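PDB 5Z6P: B-agarase, which probably hydrolyses the beta-glycosidic bonds of agarose as a family 50 glycoside hydrolase. Local coordinates for residues A[110-115]-A[191-196]; A[124-129]-A[172-177]. One frame throughout, in Å; residues are numbered along the deposited sequence.

Interactions 1 and 2 lie side by side in the agarase CBM-like domain, their centres about 9 Å apart. Strands 109-117 and 122-129 follow each other in the chain and pair antiparallel; interaction 1 joins the first of them to strand 185-193, and interaction 2 joins the second to strand 168-174. The order across the sheet is therefore 185-193, 109-117, 122-129, 168-174. Along the chain the order is 110-115, 124-129, 172-177, 191-196. Ile113 N and Arg125 O, 2.8 Å apart in a probable hydrogen bond, tie the two contacts directly. The contacts thus flank the 109-117/122-129 pair and build chain regions far apart in sequence into one four-strand part of the domain.

Interaction 1 (A[110-115]-A[191-196]); sequences QMFINI and SIHGSL
Gln110 reaches segment 191-196 through water: its O takes a hydrogen bond from a water whose O lies 3.0 Å from His193 N and accepts from it, extending the pairing where the strands diverge. At Met111, flexible and suited to a buried apolar face, CB lies 4.3 Å from Ile192 CG1, and CA makes a CH...O contact with Ser191 O.

Phe112 and Ser191 form an antiparallel hydrogen-bonded pair, with Phe112 N to Ser191 O and Ser191 N to Phe112 O both 2.8 Å. With CG beside its backbone N (chi1 -76°), the Phe112 ring turns back toward the Gln110 end, with Ser191 O at its edge, and approaches the His193 ring obliquely: CE1 comes to 3.8 Å from His193 CE1, the planes inclined at 47°. Serine suits its place because CB packs on Phe112 CB while OG takes a weak bond from His193 ND1; His193 NE2 bonds Lys646.

Asn114, on the same face, uses an amide's donor and acceptor: OD1 bonds Ser124 OG, and ND2 bonds Glu189 and a second water, which bonds weakly to Ser191 OG. The whole is typical of neighbouring antiparallel strands in a CBM-like domain, one face apolar and the other polar and aromatic.

Interaction 2 (A[124-129]-A[172-177]); sequences SRCINI and TWMWGA
Ser124 O is gripped by two successive amides: Met174 N at 2.8 Å, in the carbonyl plane, and Trp175 N at 3.1 Å, tilted 26° from it. This is a classic beta bulge. Ser124 N returns a bond to Trp175 O, and the compact serine lets the Trp175 ring bring its edge, CD1, to 3.9 Å from Ser124 OG; that OG is hydrogen-bonded to Asn114 of strand 109-117.

Beyond the bulge, Cys126 and Thr172 are a hydrogen-bonded pair, joined both ways. On their face Cys126 SG touches Met174 CG at 3.7 Å; the methionine, bent at chi2 and chi3, folds its sulfur against the cysteine's, two soft, polarisable groups suited to close packing.

Arg125 and Trp173 share the other face as a non-hydrogen-bonded pair. The arginine, extended from CG to NE, crosses Trp173 at about a right angle, with CG 3.9 Å from Trp173 CD1. Its guanidinium stands at 80° to the indole, so the two do not stack, and NE lies near the ring edge. That buried charge is met by Cys151 O, Ala171 O and His123.

Strand 122-129 lies between 168-174 and 109-117, with Arg125 touching Val139 of strand 135-140 and Met174 reaching back to Phe112.

Interaction 1 (A[110-115]-A[191-196])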
# COMPACT_ATOMS: atom_id res chain seq x y z
N GLN A 110 9.21 8.61 11.29
CA GLN A 110 8.92 8.89 9.91
C GLN A 110 8.19 10.23 9.83
O GLN A 110 7.08 10.38 10.34
CB GLN A 110 8.10 7.78 9.27
CG GLN A 110 7.69 8.06 7.82
CD GLN A 110 6.87 6.94 7.22
OE1 GLN A 110 6.53 5.99 7.90
NE2 GLN A 110 6.56 7.05 5.94
N MET A 111 8.83 11.19 9.19
CA MET A 111 8.28 12.52 9.05
C MET A 111 8.00 12.88 7.59
O MET A 111 8.87 12.75 6.75
CB MET A 111 9.24 13.53 9.67
CG MET A 111 8.82 14.94 9.47
SD MET A 111 10.03 16.09 10.12
CE MET A 111 9.92 17.33 8.92
N PHE A 112 6.79 13.34 7.32
CA PHE A 112 6.44 13.85 6.01
C PHE A 112 6.67 15.35 5.93
O PHE A 112 6.34 16.09 6.86
CB PHE A 112 4.98 13.52 5.67
CG PHE A 112 4.76 12.10 5.28
CD1 PHE A 112 4.76 11.10 6.23
CD2 PHE A 112 4.56 11.75 3.95
CE1 PHE A 112 4.56 9.79 5.87
CE2 PHE A 112 4.37 10.45 3.60
CZ PHE A 112 4.37 9.46 4.56
N ILE A 113 7.25 15.80 4.83
CA ILE A 113 7.41 17.21 4.55
C ILE A 113 6.51 17.52 3.38
O ILE A 113 6.78 17.10 2.25
CB ILE A 113 8.86 17.62 4.21
CG1 ILE A 113 9.83 17.24 5.33
CG2 ILE A 113 8.95 19.10 3.90
CD1 ILE A 113 10.70 16.02 5.03
N ASN A 114 5.43 18.24 3.65
CA ASN A 114 4.48 18.61 2.63
C ASN A 114 4.62 20.08 2.33
O ASN A 114 4.47 20.92 3.21
CB ASN A 114 3.05 18.27 3.07
CG ASN A 114 2.91 16.82 3.48
OD1 ASN A 114 3.51 15.93 2.89
ND2 ASN A 114 2.11 16.57 4.50
N ILE A 115 4.95 20.39 1.09
CA ILE A 115 5.15 21.77 0.67
C ILE A 115 4.04 22.20 -0.29
O ILE A 115 3.82 21.55 -1.32
CB ILE A 115 6.52 21.93 0.05
CG1 ILE A 115 7.56 21.35 1.01
CG2 ILE A 115 6.79 23.37 -0.27
CD1 ILE A 115 8.95 21.30 0.48
N SER A 191 4.85 16.71 9.15
CA SER A 191 3.77 15.87 9.64
C SER A 191 4.30 14.55 10.19
O SER A 191 5.14 13.88 9.57
CB SER A 191 2.75 15.61 8.52
OG SER A 191 1.92 14.48 8.79
N ILE A 192 3.83 14.21 11.38
CA ILE A 192 4.08 12.92 11.97
C ILE A 192 2.71 12.34 12.26
O ILE A 192 1.95 12.89 13.06
CB ILE A 192 4.94 13.04 13.25
CG1 ILE A 192 6.34 13.53 12.89
CG2 ILE A 192 5.02 11.72 13.98
CD1 ILE A 192 7.14 14.00 14.09
N HIS A 193 2.37 11.25 11.57
CA HIS A 193 1.02 10.72 11.70
C HIS A 193 0.98 9.21 11.59
O HIS A 193 1.93 8.58 11.16
CB HIS A 193 0.09 11.35 10.66
CG HIS A 193 0.24 10.78 9.28
ND1 HIS A 193 1.19 11.23 8.39
CD2 HIS A 193 -0.45 9.80 8.65
CE1 HIS A 193 1.08 10.55 7.26
NE2 HIS A 193 0.09 9.68 7.39
N GLY A 194 -0.14 8.64 12.03
CA GLY A 194 -0.35 7.21 11.98
C GLY A 194 0.63 6.42 12.83
O GLY A 194 0.94 5.27 12.54
N SER A 195 1.13 7.04 13.89
CA SER A 195 2.16 6.41 14.68
C SER A 195 1.59 5.73 15.93
O SER A 195 0.54 6.13 16.42
CB SER A 195 3.21 7.43 15.08
OG SER A 195 4.33 6.78 15.64
N LEU A 196 2.29 4.72 16.44
CA LEU A 196 1.88 4.08 17.69
C LEU A 196 2.59 4.68 18.89
O LEU A 196 2.36 4.29 20.03
CB LEU A 196 2.14 2.58 17.65
CG LEU A 196 1.35 1.77 16.62
CD1 LEU A 196 1.72 0.34 16.81
CD2 LEU A 196 -0.14 1.98 16.80
O HOH W 1 4.41 9.74 9.91
O HOH W 2 1.18 14.02 5.64

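Interaction 2 (A[124-129]-A[172-177])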
# COMPACT_ATOMS: atom_id res chain seq x y z
N SER A 124 4.88 16.43 -1.74
CA SER A 124 5.02 15.68 -0.49
C SER A 124 6.13 14.62 -0.53
O SER A 124 6.09 13.70 -1.35
CB SER A 124 3.69 15.01 -0.14
OG SER A 124 3.78 14.40 1.12
N ARG A 125 7.10 14.77 0.36
CA ARG A 125 8.16 13.78 0.56
C ARG A 125 8.18 13.29 2.01
O ARG A 125 7.54 13.88 2.88
CB ARG A 125 9.52 14.36 0.21
CG ARG A 125 9.62 14.92 -1.19
CD ARG A 125 11.04 14.78 -1.68
NE ARG A 125 11.25 15.41 -2.98
CZ ARG A 125 12.09 14.95 -3.90
NH1 ARG A 125 12.80 13.86 -3.66
NH2 ARG A 125 12.23 15.59 -5.05
N CYS A 126 8.92 12.21 2.29
CA CYS A 126 9.15 11.87 3.70
C CYS A 126 10.59 11.46 3.98
O CYS A 126 11.39 11.18 3.06
CB CYS A 126 8.19 10.76 4.17
SG CYS A 126 8.48 9.11 3.58
N ILE A 127 10.92 11.48 5.26
CA ILE A 127 12.22 11.08 5.74
C ILE A 127 12.09 10.15 6.94
O ILE A 127 11.10 10.21 7.67
CB ILE A 127 13.05 12.30 6.15
CG1 ILE A 127 12.31 13.12 7.20
CG2 ILE A 127 13.34 13.17 4.93
CD1 ILE A 127 13.14 14.25 7.75
N ASN A 128 13.07 9.27 7.12
CA ASN A 128 13.20 8.55 8.38
C ASN A 128 14.31 9.16 9.23
O ASN A 128 15.46 9.23 8.81
CB ASN A 128 13.48 7.07 8.15
CG ASN A 128 13.43 6.27 9.45
OD1 ASN A 128 14.42 6.16 10.16
ND2 ASN A 128 12.25 5.74 9.78
N ILE A 129 13.96 9.62 10.42
CA ILE A 129 14.94 10.24 11.31
C ILE A 129 15.39 9.22 12.33
O ILE A 129 14.62 8.78 13.16
CB ILE A 129 14.37 11.47 12.02
CG1 ILE A 129 13.73 12.41 10.99
CG2 ILE A 129 15.47 12.18 12.80
CD1 ILE A 129 12.80 13.40 11.57
N THR A 172 12.40 11.21 0.34
CA THR A 172 11.77 10.37 -0.67
C THR A 172 10.47 10.96 -1.16
O THR A 172 9.57 11.20 -0.36
CB THR A 172 11.48 8.97 -0.12
OG1 THR A 172 12.68 8.36 0.35
CG2 THR A 172 10.85 8.10 -1.19
N TRP A 173 10.34 11.17 -2.47
CA TRP A 173 9.10 11.69 -3.02
C TRP A 173 7.94 10.69 -2.88
O TRP A 173 8.05 9.55 -3.33
CB TRP A 173 9.27 12.09 -4.47
CG TRP A 173 8.13 12.92 -4.91
CD1 TRP A 173 7.92 14.22 -4.61
CD2 TRP A 173 7.01 12.49 -5.67
NE1 TRP A 173 6.74 14.65 -5.16
CE2 TRP A 173 6.16 13.60 -5.83
CE3 TRP A 173 6.64 11.28 -6.26
CZ2 TRP A 173 4.98 13.54 -6.54
CZ3 TRP A 173 5.46 11.22 -6.97
CH2 TRP A 173 4.64 12.35 -7.10
N MET A 174 6.84 11.13 -2.28
CA MET A 174 5.74 10.24 -1.91
C MET A 174 4.42 10.51 -2.63
O MET A 174 3.82 9.59 -3.17
CB MET A 174 5.46 10.32 -0.40
CG MET A 174 6.61 9.91 0.50
SD MET A 174 7.07 8.20 0.27
CE MET A 174 5.76 7.31 1.09
N TRP A 175 3.95 11.75 -2.58
CA TRP A 175 2.61 12.11 -3.05
C TRP A 175 2.60 13.50 -3.64
O TRP A 175 3.48 14.30 -3.38
CB TRP A 175 1.56 12.09 -1.92
CG TRP A 175 1.61 10.93 -0.97
CD1 TRP A 175 2.22 10.91 0.25
CD2 TRP A 175 1.00 9.65 -1.14
NE1 TRP A 175 2.04 9.68 0.84
CE2 TRP A 175 1.29 8.89 0.00
CE3 TRP A 175 0.22 9.07 -2.16
CZ2 TRP A 175 0.85 7.58 0.17
CZ3 TRP A 175 -0.22 7.77 -1.99
CH2 TRP A 175 0.10 7.04 -0.84
N GLY A 176 1.55 13.78 -4.42
CA GLY A 176 1.30 15.12 -4.92
C GLY A 176 1.98 15.37 -6.25
O GLY A 176 2.09 14.47 -7.08
N ALA A 177 2.42 16.60 -6.45
CA ALA A 177 3.05 17.00 -7.69
C ALA A 177 4.54 17.14 -7.48
O ALA A 177 4.98 17.69 -6.47
CB ALA A 177 2.46 18.30 -8.19